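Local coordinates for protein glycoside hydrolase family 31 (Trueperella pyogenes, PDB 5I0G) that probably breaks down cycloalternan, a cyclic oligosaccharide of alpha-linked glucose, and binds this sugar in a pocket built round its family 31 TIM barrel, at residues Gly285-Met290 / Gln642-Gly647; Gln451-Val456 / Arg505-Tyr510; Lys465-Glu470 / Phe514-Phe519; Ala581-Pro586 / Arg627-Leu632. The protein carries 1 engineered substitution. All blocks are in the same frame, centred on the assembly; numbering follows the deposited sequence.

Interaction 1: Gly285-Met290 / Gln642-Gly647; sequences GRPAEM and QCLQTG
In the loop that leads from helix 273-284 into the first strand, 298-300, of the TIM barrel, Pro287 and Glu289 both touch the side chain of Leu644, which projects from the last turn of helix 633-646. The two methyl groups of the leucine divide the work. CD2 lies 3.8 Å from CB of Pro287 and is closer still, at 3.4 Å, to the carbonyl O of the same residue. CD1 reaches further along the loop to CG of Glu289, 3.9 Å away, where the two side chains cross at about a right angle. The first torsion of Leu644 (chi1 -60°) sets the branch, from which CD1 continues the chain while CD2 turns to Pro287; the methyl contacts with Pro287 CB and Glu289 CG are apolar. Arg286 runs straight out from CG to NE past the end of the helix, and its guanidinium is claimed by Asp282 and Asn278 of helix 273-284. Asn278 also binds the carbonyl of Thr646, so the two helices are tied beside the contact. Gly647, the first residue to leave the helix, has positive phi, and its CA sits at the edge of the Arg286 guanidinium, 4.1 Å from NH1.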
loop_
_atom_site.group_PDB
_atom_site.type_symbol
_atom_site.label_atom_id
_atom_site.label_comp_id
_atom_site.label_asym_id
_atom_site.label_seq_id
_atom_site.Cartn_x
_atom_site.Cartn_y
_atom_site.Cartn_z
ATOM N N GLY A 285 1.837 8.202 15.811
ATOM C CA GLY A 285 0.402 8.147 16.013
ATOM C C GLY A 285 0.012 6.730 16.419
ATOM O O GLY A 285 0.696 5.756 16.087
ATOM N N ARG A 286 -1.093 6.637 17.150
ATOM C CA ARG A 286 -1.552 5.406 17.777
ATOM C C ARG A 286 -2.852 4.926 17.141
ATOM O O ARG A 286 -3.621 5.730 16.649
ATOM C CB ARG A 286 -1.762 5.645 19.277
ATOM C CG ARG A 286 -0.447 5.697 20.020
ATOM C CD ARG A 286 -0.591 5.854 21.512
ATOM N NE ARG A 286 0.742 5.841 22.111
ATOM C CZ ARG A 286 1.470 4.750 22.381
ATOM N NH1 ARG A 286 1.015 3.516 22.142
ATOM N NH2 ARG A 286 2.680 4.893 22.905
ATOM N N PRO A 287 -3.116 3.611 17.188
ATOM C CA PRO A 287 -4.397 3.156 16.629
ATOM C C PRO A 287 -5.574 3.759 17.370
ATOM O O PRO A 287 -5.484 4.059 18.558
ATOM C CB PRO A 287 -4.359 1.636 16.805
ATOM C CG PRO A 287 -2.922 1.300 17.053
ATOM C CD PRO A 287 -2.335 2.494 17.747
ATOM N N ALA A 288 -6.653 3.958 16.634
ATOM C CA ALA A 288 -7.845 4.585 17.125
ATOM C C ALA A 288 -8.808 3.533 17.663
ATOM O O ALA A 288 -8.748 2.363 17.290
ATOM C CB ALA A 288 -8.498 5.361 15.987
ATOM N N GLU A 289 -9.727 3.988 18.500
ATOM C CA GLU A 289 -10.803 3.161 19.023
ATOM C C GLU A 289 -11.792 2.868 17.908
ATOM O O GLU A 289 -12.184 3.773 17.184
ATOM C CB GLU A 289 -11.521 3.886 20.163
ATOM C CG GLU A 289 -10.614 4.216 21.344
ATOM C CD GLU A 289 -11.227 5.234 22.288
ATOM O OE1 GLU A 289 -11.444 4.867 23.458
ATOM O OE2 GLU A 289 -11.490 6.397 21.876
ATOM N N MET A 290 -12.184 1.607 17.768
ATOM C CA MET A 290 -13.097 1.197 16.719
ATOM C C MET A 290 -14.320 0.537 17.332
ATOM O O MET A 290 -14.267 0.083 18.460
ATOM C CB MET A 290 -12.386 0.250 15.764
ATOM C CG MET A 290 -11.360 0.934 14.872
ATOM S SD MET A 290 -12.100 1.995 13.607
ATOM C CE MET A 290 -10.898 3.314 13.584
ATOM N N GLN A 642 -6.404 -3.785 25.340
ATOM C CA GLN A 642 -5.068 -3.905 25.950
ATOM C C GLN A 642 -3.987 -3.436 24.978
ATOM O O GLN A 642 -3.034 -2.783 25.395
ATOM C CB GLN A 642 -4.777 -5.333 26.444
ATOM C CG GLN A 642 -5.453 -5.662 27.775
ATOM C CD GLN A 642 -5.727 -7.156 27.972
ATOM O OE1 GLN A 642 -6.806 -7.551 28.459
ATOM N NE2 GLN A 642 -4.768 -7.997 27.577
ATOM N N CYS A 643 -4.155 -3.758 23.692
ATOM C CA CYS A 643 -3.233 -3.308 22.650
ATOM C C CYS A 643 -3.128 -1.782 22.607
ATOM O O CYS A 643 -2.028 -1.259 22.554
ATOM C CB CYS A 643 -3.620 -3.870 21.278
ATOM S SG CYS A 643 -3.354 -5.661 21.099
ATOM N N LEU A 644 -4.253 -1.077 22.684
ATOM C CA LEU A 644 -4.235 0.392 22.723
ATOM C C LEU A 644 -3.520 0.941 23.960
ATOM O O LEU A 644 -2.906 1.995 23.886
ATOM C CB LEU A 644 -5.658 0.989 22.687
ATOM C CG LEU A 644 -6.586 0.705 21.504
ATOM C CD1 LEU A 644 -7.911 1.443 21.670
ATOM C CD2 LEU A 644 -5.933 1.090 20.197
ATOM N N GLN A 645 -3.640 0.243 25.089
ATOM C CA GLN A 645 -2.983 0.641 26.344
ATOM C C GLN A 645 -1.470 0.351 26.314
ATOM O O GLN A 645 -0.678 1.203 26.647
ATOM C CB GLN A 645 -3.673 -0.034 27.552
ATOM C CG GLN A 645 -5.086 0.512 27.830
ATOM C CD GLN A 645 -6.183 -0.525 28.237
ATOM O OE1 GLN A 645 -7.391 -0.271 28.015
ATOM N NE2 GLN A 645 -5.789 -1.659 28.858
ATOM N N THR A 646 -1.083 -0.835 25.862
ATOM C CA THR A 646 0.314 -1.276 25.912
ATOM C C THR A 646 1.138 -0.951 24.675
ATOM O O THR A 646 2.362 -0.940 24.755
ATOM C CB THR A 646 0.405 -2.801 26.059
ATOM O OG1 THR A 646 -0.126 -3.412 24.872
ATOM C CG2 THR A 646 -0.352 -3.283 27.292
ATOM N N GLY A 647 0.486 -0.750 23.529
ATOM C CA GLY A 647 1.185 -0.593 22.254
ATOM C C GLY A 647 1.618 -1.882 21.569
ATOM O O GLY A 647 2.205 -1.829 20.491
#

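Interaction 2: Gln451-Val456 / Arg505-Tyr510; sequences QRRYLV and RSAGKY
Arg453 meets Ser506 across the gap between two neighbouring helical elements, and its side chain spans most of that distance. From CB the chain first runs straight, with CG anti to the backbone N (chi1 -179°), and then bends at chi3 (-71°), which turns the guanidinium toward the end of helix 485-506. NE is taken by Glu450. Beyond CZ, the two terminal nitrogens converge end-on on a single atom, Ser506 OG, which lies in the guanidinium plane. NH1 donates to this OG at 3.1 Å and NH2 donates to the same atom at 3.0 Å, both bonds bent, while NH1 also forms a salt bridge with Glu457. The hydroxyl is thus held by Arg453 on one hand and by its own helix, through the Leu503 carbonyl, on the other. Beside this grip, Val456 CG1 presses on Ala507 CB at 3.4 Å, tighter than an ordinary van der Waals contact, and touches Lys509 CG at 3.8 Å. Lys509 slides past the valine in the opposite direction, toward its salt-bridge partner Asp460. A Schellman motif with Gly508 as C-prime residue ends the longer helix here. The arrangement is that of adjacent outer helices in a TIM barrel, one preceding strand 463-466 and the other following it.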
loop_
_atom_site.group_PDB
_atom_site.type_symbol
_atom_site.label_atom_id
_atom_site.label_comp_id
_atom_site.label_asym_id
_atom_site.label_seq_id
_atom_site.Cartn_x
_atom_site.Cartn_y
_atom_site.Cartn_z
ATOM N N GLN A 451 -18.726 16.656 -0.577
ATOM C CA GLN A 451 -19.404 16.041 -1.728
ATOM C C GLN A 451 -20.047 14.674 -1.393
ATOM O O GLN A 451 -21.018 14.269 -2.045
ATOM C CB GLN A 451 -18.416 15.832 -2.885
ATOM C CG GLN A 451 -17.701 17.072 -3.397
ATOM C CD GLN A 451 -18.416 17.695 -4.566
ATOM O OE1 GLN A 451 -18.687 17.020 -5.551
ATOM N NE2 GLN A 451 -18.714 18.996 -4.478
ATOM N N ARG A 452 -19.476 13.973 -0.403
ATOM C CA ARG A 452 -19.926 12.650 0.054
ATOM C C ARG A 452 -20.729 12.652 1.355
ATOM O O ARG A 452 -21.221 11.592 1.762
ATOM C CB ARG A 452 -18.715 11.718 0.282
ATOM C CG ARG A 452 -18.085 11.183 -0.969
ATOM C CD ARG A 452 -16.915 12.028 -1.449
ATOM N NE ARG A 452 -16.458 11.517 -2.739
ATOM C CZ ARG A 452 -15.881 12.221 -3.713
ATOM N NH1 ARG A 452 -15.652 13.519 -3.594
ATOM N NH2 ARG A 452 -15.529 11.594 -4.834
ATOM N N ARG A 453 -20.862 13.801 2.013
ATOM C CA ARG A 453 -21.451 13.850 3.347
ATOM C C ARG A 453 -22.847 13.251 3.383
ATOM O O ARG A 453 -23.192 12.538 4.341
ATOM C CB ARG A 453 -21.496 15.290 3.878
ATOM C CG ARG A 453 -22.068 15.450 5.291
ATOM C CD ARG A 453 -21.879 16.883 5.798
ATOM N NE ARG A 453 -20.464 17.123 6.078
ATOM C CZ ARG A 453 -19.844 16.727 7.182
ATOM N NH1 ARG A 453 -20.511 16.087 8.161
ATOM N NH2 ARG A 453 -18.537 16.961 7.313
ATOM N N TYR A 454 -23.655 13.539 2.361
ATOM C CA TYR A 454 -25.039 13.002 2.312
ATOM C C TYR A 454 -25.107 11.456 2.362
ATOM O O TYR A 454 -26.103 10.910 2.807
ATOM C CB TYR A 454 -25.797 13.523 1.090
ATOM C CG TYR A 454 -25.625 12.667 -0.146
ATOM C CD1 TYR A 454 -24.548 12.856 -1.010
ATOM C CD2 TYR A 454 -26.550 11.664 -0.450
ATOM C CE1 TYR A 454 -24.399 12.065 -2.142
ATOM C CE2 TYR A 454 -26.407 10.875 -1.577
ATOM C CZ TYR A 454 -25.335 11.069 -2.413
ATOM O OH TYR A 454 -25.203 10.264 -3.513
ATOM N N LEU A 455 -24.062 10.763 1.905
ATOM C CA LEU A 455 -24.009 9.292 2.005
ATOM C C LEU A 455 -24.024 8.855 3.474
ATOM O O LEU A 455 -24.667 7.854 3.831
ATOM C CB LEU A 455 -22.778 8.711 1.299
ATOM C CG LEU A 455 -22.626 9.003 -0.198
ATOM C CD1 LEU A 455 -21.224 8.655 -0.675
ATOM C CD2 LEU A 455 -23.648 8.251 -1.033
ATOM N N VAL A 456 -23.350 9.617 4.328
ATOM C CA VAL A 456 -23.312 9.311 5.748
ATOM C C VAL A 456 -24.546 9.851 6.474
ATOM O O VAL A 456 -25.181 9.116 7.229
ATOM C CB VAL A 456 -22.041 9.858 6.441
ATOM C CG1 VAL A 456 -21.994 9.363 7.879
ATOM C CG2 VAL A 456 -20.786 9.431 5.681
ATOM N N ARG A 505 -16.574 10.919 11.537
ATOM C CA ARG A 505 -16.625 11.442 12.895
ATOM C C ARG A 505 -17.510 12.699 13.046
ATOM O O ARG A 505 -18.229 12.833 14.035
ATOM C CB ARG A 505 -15.207 11.689 13.438
ATOM C CG ARG A 505 -15.128 11.426 14.923
ATOM C CD ARG A 505 -13.751 11.682 15.509
ATOM N NE ARG A 505 -12.734 10.852 14.877
ATOM C CZ ARG A 505 -11.833 11.275 13.991
ATOM N NH1 ARG A 505 -11.780 12.543 13.575
ATOM N NH2 ARG A 505 -10.962 10.404 13.495
ATOM N N SER A 506 -17.478 13.600 12.072
ATOM C CA SER A 506 -18.328 14.792 12.133
ATOM C C SER A 506 -19.814 14.464 11.873
ATOM O O SER A 506 -20.664 15.281 12.169
ATOM C CB SER A 506 -17.832 15.868 11.162
ATOM O OG SER A 506 -18.032 15.466 9.829
ATOM N N ALA A 507 -20.115 13.283 11.329
ATOM C CA ALA A 507 -21.498 12.815 11.135
ATOM C C ALA A 507 -22.034 11.880 12.242
ATOM O O ALA A 507 -23.066 11.233 12.051
ATOM C CB ALA A 507 -21.615 12.137 9.780
ATOM N N GLY A 508 -21.354 11.811 13.389
ATOM C CA GLY A 508 -21.786 10.958 14.493
ATOM C C GLY A 508 -21.413 9.477 14.365
ATOM O O GLY A 508 -22.020 8.627 15.009
ATOM N N LYS A 509 -20.398 9.167 13.560
ATOM C CA LYS A 509 -19.966 7.784 13.341
ATOM C C LYS A 509 -18.536 7.589 13.828
ATOM O O LYS A 509 -17.838 8.553 14.106
ATOM C CB LYS A 509 -20.014 7.448 11.850
ATOM C CG LYS A 509 -21.375 7.627 11.201
ATOM C CD LYS A 509 -22.188 6.337 11.156
ATOM C CE LYS A 509 -23.502 6.589 10.432
ATOM N NZ LYS A 509 -24.285 5.340 10.266
ATOM N N TYR A 510 -18.130 6.330 13.934
ATOM C CA TYR A 510 -16.723 5.941 14.101
ATOM C C TYR A 510 -15.934 6.061 12.784
ATOM O O TYR A 510 -16.489 5.834 11.712
ATOM C CB TYR A 510 -16.636 4.497 14.606
ATOM C CG TYR A 510 -16.794 4.348 16.101
ATOM C CD1 TYR A 510 -18.056 4.282 16.698
ATOM C CD2 TYR A 510 -15.667 4.253 16.925
ATOM C CE1 TYR A 510 -18.186 4.133 18.068
ATOM C CE2 TYR A 510 -15.791 4.085 18.294
ATOM C CZ TYR A 510 -17.041 4.025 18.857
ATOM O OH TYR A 510 -17.114 3.876 20.213
#

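Interaction 3: Lys465-Glu470 / Phe514-Phe519; sequences KTDGGE and FSRSGF. With GLC (alpha-D-glucopyranose), chain B; GLC (alpha-D-glucopyranose), chain C.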
loop_
_atom_site.group_PDB
_atom_site.type_symbol
_atom_site.label_atom_id
_atom_site.label_comp_id
_atom_site.label_asym_id
_atom_site.label_seq_id
_atom_site.Cartn_x
_atom_site.Cartn_y
_atom_site.Cartn_z
ATOM N N LYS A 465 -14.364 2.284 1.934
ATOM C CA LYS A 465 -13.179 1.565 1.516
ATOM C C LYS A 465 -12.424 2.574 0.694
ATOM O O LYS A 465 -12.753 2.827 -0.469
ATOM C CB LYS A 465 -13.485 0.278 0.727
ATOM C CG LYS A 465 -12.237 -0.463 0.239
ATOM C CD LYS A 465 -12.526 -1.883 -0.240
ATOM C CE LYS A 465 -11.284 -2.515 -0.855
ATOM N NZ LYS A 465 -11.533 -3.804 -1.560
ATOM N N THR A 466 -11.450 3.190 1.358
ATOM C CA THR A 466 -10.684 4.293 0.819
ATOM C C THR A 466 -9.515 3.707 0.051
ATOM O O THR A 466 -8.412 3.612 0.568
ATOM C CB THR A 466 -10.192 5.225 1.951
ATOM O OG1 THR A 466 -9.864 4.444 3.112
ATOM C CG2 THR A 466 -11.277 6.221 2.297
ATOM N N ASP A 467 -9.791 3.315 -1.185
ATOM C CA ASP A 467 -8.857 2.570 -2.034
ATOM C C ASP A 467 -7.875 3.525 -2.688
ATOM O O ASP A 467 -8.099 4.735 -2.684
ATOM C CB ASP A 467 -9.641 1.810 -3.125
ATOM C CG ASP A 467 -8.944 0.540 -3.585
ATOM O OD1 ASP A 467 -7.682 0.453 -3.543
ATOM O OD2 ASP A 467 -9.682 -0.384 -3.984
ATOM N N GLY A 468 -6.808 2.985 -3.274
ATOM C CA GLY A 468 -5.814 3.802 -3.978
ATOM C C GLY A 468 -4.967 4.659 -3.040
ATOM O O GLY A 468 -4.572 4.187 -1.980
ATOM N N GLY A 469 -4.744 5.923 -3.411
ATOM C CA GLY A 469 -3.812 6.828 -2.743
ATOM C C GLY A 469 -2.349 6.932 -3.168
ATOM O O GLY A 469 -1.641 7.815 -2.679
ATOM N N GLU A 470 -1.901 6.076 -4.085
ATOM C CA GLU A 470 -0.488 6.021 -4.494
ATOM C C GLU A 470 -0.186 6.832 -5.772
ATOM O O GLU A 470 0.889 6.706 -6.367
ATOM C CB GLU A 470 -0.050 4.570 -4.723
ATOM C CG GLU A 470 -0.499 3.581 -3.659
ATOM C CD GLU A 470 -1.864 2.937 -3.929
ATOM O OE1 GLU A 470 -2.604 3.336 -4.859
ATOM O OE2 GLU A 470 -2.215 2.006 -3.193
ATOM N N PHE A 514 -11.165 1.895 5.345
ATOM C CA PHE A 514 -10.527 0.631 5.002
ATOM C C PHE A 514 -9.619 0.905 3.795
ATOM O O PHE A 514 -10.121 1.143 2.685
ATOM C CB PHE A 514 -11.642 -0.376 4.693
ATOM C CG PHE A 514 -11.198 -1.810 4.534
ATOM C CD1 PHE A 514 -10.535 -2.468 5.532
ATOM C CD2 PHE A 514 -11.545 -2.530 3.397
ATOM C CE1 PHE A 514 -10.191 -3.811 5.403
ATOM C CE2 PHE A 514 -11.192 -3.866 3.245
ATOM C CZ PHE A 514 -10.526 -4.514 4.257
ATOM N N SER A 515 -8.290 0.891 4.016
ATOM C CA SER A 515 -7.321 1.396 3.025
ATOM C C SER A 515 -6.263 0.357 2.743
ATOM O O SER A 515 -6.039 -0.533 3.546
ATOM C CB SER A 515 -6.601 2.668 3.538
ATOM O OG SER A 515 -7.476 3.657 4.039
ATOM N N ARG A 516 -5.584 0.478 1.610
ATOM C CA ARG A 516 -4.448 -0.385 1.298
ATOM C C ARG A 516 -3.106 0.329 1.436
ATOM O O ARG A 516 -2.096 -0.319 1.751
ATOM C CB ARG A 516 -4.581 -0.991 -0.101
ATOM C CG ARG A 516 -4.497 0.021 -1.228
ATOM C CD ARG A 516 -4.753 -0.588 -2.576
ATOM N NE ARG A 516 -4.284 0.302 -3.637
ATOM C CZ ARG A 516 -4.607 0.200 -4.923
ATOM N NH1 ARG A 516 -5.463 -0.716 -5.359
ATOM N NH2 ARG A 516 -4.086 1.049 -5.786
ATOM N N SER A 517 -3.074 1.641 1.180
ATOM C CA SER A 517 -1.815 2.387 1.222
ATOM C C SER A 517 -1.704 3.304 2.417
ATOM O O SER A 517 -2.688 3.733 3.016
ATOM C CB SER A 517 -1.539 3.139 -0.088
ATOM O OG SER A 517 -2.464 4.190 -0.306
ATOM N N GLY A 518 -0.460 3.592 2.765
ATOM C CA GLY A 518 -0.185 4.383 3.928
ATOM C C GLY A 518 1.265 4.721 4.075
ATOM O O GLY A 518 2.083 4.461 3.174
ATOM N N PHE A 519 1.555 5.340 5.208
ATOM C CA PHE A 519 2.894 5.747 5.573
ATOM C C PHE A 519 2.888 6.038 7.091
ATOM O O PHE A 519 1.865 5.827 7.740
ATOM C CB PHE A 519 3.299 6.979 4.759
ATOM C CG PHE A 519 4.778 7.146 4.599
ATOM C CD1 PHE A 519 5.485 6.323 3.752
ATOM C CD2 PHE A 519 5.461 8.140 5.287
ATOM C CE1 PHE A 519 6.856 6.468 3.589
ATOM C CE2 PHE A 519 6.827 8.290 5.149
ATOM C CZ PHE A 519 7.528 7.457 4.291
HETATM C C1 GLC B . -8.376 -2.201 -6.881
HETATM C C2 GLC B . -8.374 -2.915 -5.527
HETATM C C3 GLC B . -9.475 -3.963 -5.474
HETATM C C4 GLC B . -10.830 -3.412 -5.900
HETATM C C5 GLC B . -10.706 -2.682 -7.228
HETATM C C6 GLC B . -12.000 -1.983 -7.598
HETATM O O2 GLC B . -7.111 -3.559 -5.277
HETATM O O3 GLC B . -9.607 -4.510 -4.157
HETATM O O4 GLC B . -11.741 -4.501 -6.057
HETATM O O5 GLC B . -9.673 -1.692 -7.172
HETATM O O6 GLC B . -11.902 -1.680 -8.986
HETATM C C1 GLC C . -7.652 -2.998 -11.672
HETATM C C2 GLC C . -7.939 -3.526 -10.266
HETATM C C3 GLC C . -7.652 -2.469 -9.192
HETATM C C4 GLC C . -6.206 -1.985 -9.367
HETATM C C5 GLC C . -6.050 -1.447 -10.788
HETATM C C6 GLC C . -4.711 -0.762 -11.081
HETATM O O2 GLC C . -9.301 -3.966 -10.176
HETATM O O3 GLC C . -7.888 -3.087 -7.912
HETATM O O4 GLC C . -5.863 -0.970 -8.424
HETATM O O5 GLC C . -6.303 -2.519 -11.712
HETATM O O6 GLC C . -3.595 -1.614 -10.830
HETATM O O HOH W 1 -5.867 2.810 0.197
#
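Arg516 and Glu470 meet at about a right angle, with their carboxylate and guanidinium planes turned 34° apart. The grip is side-on: NE of Arg516 donates to Glu470 OE2 at 2.7 Å along its syn lone pair, and NH2 of Arg516 donates to Glu470 OE1 at 2.9 Å, somewhat out of the carboxylate plane. Arg516 leaves its backbone with CG between N and the carbonyl carbon (chi1 66°) and then stays extended, which carries the guanidinium over to the loop at Glu470. Asp467 stands quite differently. Its carboxylate is nearly perpendicular to the guanidinium, at 87°, and OD1 lies over one face, 3.1 Å from Arg516 NH1, so this salt bridge rests on charge alone. The same OD1 accepts the N-H of Gly468. The side-on grip of Glu470, with Asp467 over one face, should fix the rotation of the arginine, whose NH1 makes a nearly straight bond to O4 of one glucose (chain C) at 3.1 Å and a weak one to O2 of the next (chain B). Lys465 runs alongside Phe514, its CD at the ring edge 3.8 Å from CD2, and ends in a weak bond to O3 of the chain B glucose, while Glu330 is its salt-bridge partner. On the other face of the strands, Thr466 OG1 and Ser515 OG are hydrogen-bonded at 2.7 Å. Ser517 OG donates to Gly468 O at 2.7 Å, and a water links Thr466 O and Gly468 O to Arg516 N. Pocket residues at and just beyond the C-terminal ends of adjacent parallel strands, 463-466 and 513-515, are as expected of a TIM-barrel active site.

Interaction 4: Ala581-Pro586 / Arg627-Leu632; sequences AATFMP and RVREAL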
loop_
_atom_site.group_PDB
_atom_site.type_symbol
_atom_site.label_atom_id
_atom_site.label_comp_id
_atom_site.label_asym_id
_atom_site.label_seq_id
_atom_site.Cartn_x
_atom_site.Cartn_y
_atom_site.Cartn_z
ATOM N N ALA A 581 -7.480 -19.507 8.750
ATOM C CA ALA A 581 -6.456 -18.518 9.108
ATOM C C ALA A 581 -7.056 -17.135 9.331
ATOM O O ALA A 581 -6.748 -16.473 10.335
ATOM C CB ALA A 581 -5.386 -18.454 8.024
ATOM N N ALA A 582 -7.936 -16.713 8.416
ATOM C CA ALA A 582 -8.581 -15.404 8.505
ATOM C C ALA A 582 -9.437 -15.268 9.763
ATOM O O ALA A 582 -9.582 -14.173 10.313
ATOM C CB ALA A 582 -9.406 -15.127 7.258
ATOM N N THR A 583 -9.975 -16.385 10.236
ATOM C CA THR A 583 -10.724 -16.428 11.494
ATOM C C THR A 583 -9.890 -15.940 12.690
ATOM O O THR A 583 -10.453 -15.433 13.648
ATOM C CB THR A 583 -11.270 -17.849 11.737
ATOM O OG1 THR A 583 -12.052 -18.246 10.605
ATOM C CG2 THR A 583 -12.129 -17.931 12.982
ATOM N N PHE A 584 -8.561 -16.105 12.616
ATOM C CA PHE A 584 -7.632 -15.733 13.684
ATOM C C PHE A 584 -6.733 -14.561 13.294
ATOM O O PHE A 584 -5.547 -14.529 13.617
ATOM C CB PHE A 584 -6.823 -16.958 14.089
ATOM C CG PHE A 584 -7.653 -17.981 14.778
ATOM C CD1 PHE A 584 -7.910 -17.872 16.133
ATOM C CD2 PHE A 584 -8.258 -18.998 14.063
ATOM C CE1 PHE A 584 -8.723 -18.786 16.776
ATOM C CE2 PHE A 584 -9.054 -19.929 14.697
ATOM C CZ PHE A 584 -9.288 -19.832 16.054
ATOM N N MET A 585 -7.327 -13.582 12.615
ATOM C CA MET A 585 -6.631 -12.377 12.207
ATOM C C MET A 585 -7.509 -11.179 12.520
ATOM O O MET A 585 -8.713 -11.351 12.741
ATOM C CB MET A 585 -6.304 -12.468 10.724
ATOM C CG MET A 585 -5.137 -13.389 10.435
ATOM S SD MET A 585 -4.810 -13.640 8.676
ATOM C CE MET A 585 -3.487 -14.836 8.790
ATOM N N PRO A 586 -6.928 -9.962 12.565
ATOM C CA PRO A 586 -7.724 -8.863 13.093
ATOM C C PRO A 586 -8.988 -8.530 12.297
ATOM O O PRO A 586 -10.042 -8.336 12.908
ATOM C CB PRO A 586 -6.741 -7.699 13.105
ATOM C CG PRO A 586 -5.403 -8.338 13.234
ATOM C CD PRO A 586 -5.524 -9.560 12.373
ATOM N N ARG A 627 -18.800 -19.429 13.204
ATOM C CA ARG A 627 -19.201 -19.694 14.608
ATOM C C ARG A 627 -18.024 -19.412 15.583
ATOM O O ARG A 627 -18.200 -18.768 16.630
ATOM C CB ARG A 627 -19.705 -21.151 14.714
ATOM C CG ARG A 627 -20.336 -21.623 16.018
ATOM C CD ARG A 627 -21.112 -22.944 15.808
ATOM N NE ARG A 627 -20.293 -24.196 15.744
ATOM C CZ ARG A 627 -20.294 -25.141 14.768
ATOM N NH1 ARG A 627 -19.508 -26.232 14.897
ATOM N NH2 ARG A 627 -21.050 -25.029 13.659
ATOM N N VAL A 628 -16.829 -19.877 15.207
ATOM C CA VAL A 628 -15.612 -19.663 15.989
ATOM C C VAL A 628 -15.308 -18.156 16.039
ATOM O O VAL A 628 -15.029 -17.603 17.099
ATOM C CB VAL A 628 -14.413 -20.440 15.390
ATOM C CG1 VAL A 628 -13.098 -20.026 16.047
ATOM C CG2 VAL A 628 -14.626 -21.947 15.510
ATOM N N ARG A 629 -15.411 -17.500 14.889
ATOM C CA ARG A 629 -15.225 -16.054 14.813
ATOM C C ARG A 629 -16.129 -15.289 15.779
ATOM O O ARG A 629 -15.642 -14.448 16.528
ATOM C CB ARG A 629 -15.418 -15.530 13.375
ATOM C CG ARG A 629 -15.119 -14.035 13.207
ATOM C CD ARG A 629 -13.640 -13.760 13.453
ATOM N NE ARG A 629 -13.272 -12.380 13.187
ATOM C CZ ARG A 629 -12.027 -11.904 13.217
ATOM N NH1 ARG A 629 -10.995 -12.689 13.527
ATOM N NH2 ARG A 629 -11.822 -10.618 12.963
ATOM N N GLU A 630 -17.419 -15.600 15.775
ATOM C CA GLU A 630 -18.382 -14.967 16.697
ATOM C C GLU A 630 -18.010 -15.188 18.169
ATOM O O GLU A 630 -18.034 -14.260 18.952
ATOM C CB GLU A 630 -19.819 -15.471 16.453
ATOM C CG GLU A 630 -20.387 -15.154 15.070
ATOM C CD GLU A 630 -20.491 -13.658 14.810
ATOM O OE1 GLU A 630 -21.328 -13.005 15.480
ATOM O OE2 GLU A 630 -19.732 -13.136 13.952
ATOM N N ALA A 631 -17.643 -16.417 18.517
ATOM C CA ALA A 631 -17.213 -16.765 19.866
ATOM C C ALA A 631 -15.943 -16.014 20.280
ATOM O O ALA A 631 -15.731 -15.744 21.474
ATOM C CB ALA A 631 -17.016 -18.287 19.994
ATOM N N LEU A 632 -15.132 -15.654 19.281
ATOM C CA LEU A 632 -13.870 -14.935 19.464
ATOM C C LEU A 632 -14.050 -13.406 19.680
ATOM O O LEU A 632 -13.114 -12.708 20.065
ATOM C CB LEU A 632 -13.007 -15.200 18.222
ATOM C CG LEU A 632 -11.492 -15.307 18.258
ATOM C CD1 LEU A 632 -11.002 -16.213 19.371
ATOM C CD2 LEU A 632 -11.038 -15.804 16.884
#
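A first torsion of -175° and a bend at chi2 (66°) carry the Arg629 guanidinium off helix 617-631 and onto the carbonyls of Thr583, Met585 and Pro586. NH1 serves two of them: it donates to Thr583 O at 2.8 Å and to Met585 O, also at 2.8 Å. The two acceptors are approached in different ways, since the donor lies in the carbonyl plane of Met585 but stands above that of Thr583. NH2 adds a bond of 2.9 Å to Pro586 O, again from above the carbonyl plane, and a weak one to Met585 O. With NE bonded to the carbonyl of Phe295, the buried guanidinium is engaged at all three nitrogens. Its carbonyl partners belong to the connection between helix 572-582 and strand 587-590, the last strand of the TIM barrel. Those of Thr583 and Met585 are part of a type I turn from Ala582 to Met585, and that of Pro586 directly follows it. An apolar patch flanks the grip. The Phe584 side chain crosses those of Val628 and Leu632 at about a right angle, with CZ 3.8 Å from Val628 CG1 and CE1 3.8 Å from Leu632 CD2. Strand 677-679 lines the same patch through Ile679 and Leu677. The Thr583 methyl, CG2, comes within 3.8 Å of Val628 CG1, while the hydroxyl of this threonine is bonded to the carbonyl of Phe579.

Overall arrangement
Interaction 3 lies near the centre of the chain and is the contact that touches the bound glucoses, whereas the centres of interactions 1, 2 and 4 are about 20, 19 and 24 Å from it. Interactions 2 and 3 alternate along the chain: helix 453-457 leads to strand 463-466, and helix 485-506 leads to strand 513-515, so the outer helices and the pocket strands belong to the same part of the barrel. Interaction 1 closes a loop of the chain that contains the other three. It meets interaction 2 directly, with Glu289 O 3.5 Å from Tyr510 CD2. Interaction 4 borders the last barrel strand, its nearest atoms about 8 Å from interaction 3.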